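Local structure of membrane protein, putative (Geobacter sulfurreducens PCA, 2QYB) at residues G76-S81 and F123-V128. The protein is a putative membrane protein of the sodium:solute symporter family, possibly with transporter and phosphatase activities, represented here by its GAF domain. Numbering follows the deposited sequence.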
# COMPACT_ATOMS: atom_id res chain seq x y z
N GLY A 76 0.60 21.99 -7.72
CA GLY A 76 0.48 22.28 -9.15
C GLY A 76 1.64 23.13 -9.65
O GLY A 76 2.09 22.97 -10.79
N GLU A 77 2.10 24.04 -8.80
CA GLU A 77 3.19 24.93 -9.17
C GLU A 77 4.49 24.15 -9.25
O GLU A 77 5.30 24.38 -10.12
CB GLU A 77 3.29 26.12 -8.19
CG GLU A 77 4.53 27.08 -8.40
CD GLU A 77 4.65 27.62 -9.82
OE1 GLU A 77 3.66 27.51 -10.57
OE2 GLU A 77 5.73 28.15 -10.21
N ALA A 78 4.67 23.19 -8.35
CA ALA A 78 5.87 22.36 -8.39
C ALA A 78 5.93 21.50 -9.65
O ALA A 78 6.97 21.36 -10.31
CB ALA A 78 5.94 21.48 -7.14
N PHE A 79 4.78 20.93 -9.98
CA PHE A 79 4.66 20.06 -11.13
C PHE A 79 4.82 20.84 -12.40
O PHE A 79 5.58 20.42 -13.28
CB PHE A 79 3.30 19.38 -11.16
CG PHE A 79 3.15 18.41 -12.28
CD1 PHE A 79 3.82 17.19 -12.25
CD2 PHE A 79 2.36 18.71 -13.36
CE1 PHE A 79 3.70 16.27 -13.30
CE2 PHE A 79 2.22 17.79 -14.41
CZ PHE A 79 2.89 16.57 -14.36
N LEU A 80 4.09 21.96 -12.49
CA LEU A 80 3.99 22.71 -13.74
C LEU A 80 5.25 23.51 -14.07
O LEU A 80 5.52 23.73 -15.23
CB LEU A 80 2.77 23.65 -13.71
CG LEU A 80 1.43 23.03 -14.11
CD1 LEU A 80 0.22 23.96 -13.73
CD2 LEU A 80 1.41 22.70 -15.60
N SER A 81 5.96 23.97 -13.05
CA SER A 81 7.24 24.62 -13.21
C SER A 81 8.43 23.68 -13.09
O SER A 81 9.57 24.11 -13.28
CB SER A 81 7.43 25.68 -12.14
OG SER A 81 8.04 25.04 -11.01
N PHE A 123 6.80 13.53 -14.18
CA PHE A 123 5.63 12.68 -14.32
C PHE A 123 4.92 12.36 -13.00
O PHE A 123 3.99 11.54 -12.99
CB PHE A 123 5.96 11.42 -15.12
CG PHE A 123 7.10 10.61 -14.58
CD1 PHE A 123 8.31 10.55 -15.27
CD2 PHE A 123 6.96 9.84 -13.46
CE1 PHE A 123 9.36 9.78 -14.82
CE2 PHE A 123 8.01 9.06 -13.01
CZ PHE A 123 9.20 9.04 -13.68
N GLY A 124 5.34 13.06 -11.94
CA GLY A 124 4.74 12.98 -10.63
C GLY A 124 5.31 13.97 -9.62
O GLY A 124 6.20 14.76 -9.94
N ILE A 125 4.74 13.94 -8.41
CA ILE A 125 5.18 14.72 -7.26
C ILE A 125 5.39 13.83 -6.00
O ILE A 125 4.59 13.01 -5.68
CB ILE A 125 4.17 15.84 -6.94
CG1 ILE A 125 4.13 16.86 -8.10
CG2 ILE A 125 4.54 16.58 -5.68
CD1 ILE A 125 5.45 17.67 -8.33
N LEU A 126 6.49 14.03 -5.32
CA LEU A 126 6.71 13.50 -4.02
C LEU A 126 6.39 14.63 -3.05
O LEU A 126 7.07 15.63 -3.09
CB LEU A 126 8.18 13.04 -3.88
CG LEU A 126 8.66 12.75 -2.46
CD1 LEU A 126 7.80 11.61 -1.85
CD2 LEU A 126 10.23 12.51 -2.35
N SER A 127 5.36 14.46 -2.22
CA SER A 127 4.91 15.47 -1.24
C SER A 127 5.21 14.94 0.14
O SER A 127 4.89 13.80 0.43
CB SER A 127 3.39 15.72 -1.34
OG SER A 127 2.96 15.92 -2.70
N VAL A 128 5.77 15.77 1.02
CA VAL A 128 6.09 15.32 2.39
C VAL A 128 5.73 16.36 3.45
O VAL A 128 5.86 17.55 3.25
CB VAL A 128 7.59 14.98 2.51
CG1 VAL A 128 7.96 13.90 1.50
CG2 VAL A 128 8.47 16.21 2.26
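F79 and I125 have the nearest CA atoms across helix 76-81 and strand 124-128, 6.6 Å apart. The two axes approach to 8.6 Å, and their N-to-C directions differ by 139°, so the helix runs roughly against the strand but well skewed from it. Within the helix, E77 O accepts two hydrogen bonds, from S81 N and from S81 OG, each 3.0 Å long, which arrive from opposite faces of the carbonyl plane.

The contact itself is apolar and small, burying 171 Å² in all. I125 points its CB toward the helix and inserts its terminal CD1 against the helical backbone, 3.7 Å from F79 N, while the same methyl group lies 3.9 Å from F79 CB and also meets A78 CB. F79 has CG anti to its backbone N (chi1 -176°), which starts the ring off toward the beginning of the strand. There the ring's CE1 edge meets backbone, while CD1 lies obliquely against I125 CG1, 4.2 Å away: G124 N lies in the ring plane at its edge, 3.9 Å from CE1, and F123 C is close to the same atom. Replacing F79 by an alanine would probably open a gap beside the backbone of F123 and G124 and leave I125 CG1 without its ring neighbour, although the CB contact with I125 CD1 would remain.

At this point F123 and G124 form a classic beta bulge opposite I115, so the ring edge lies at an irregularity of the antiparallel GAF-domain sheet. Strand 124-130 is central in that sheet, between strands 37-43 and 109-115; helix 74-81 packs across one face, with F79 also touching V43 and P69 and A78 reaching H112, whereas F123 and L126 turn to helix 139-158.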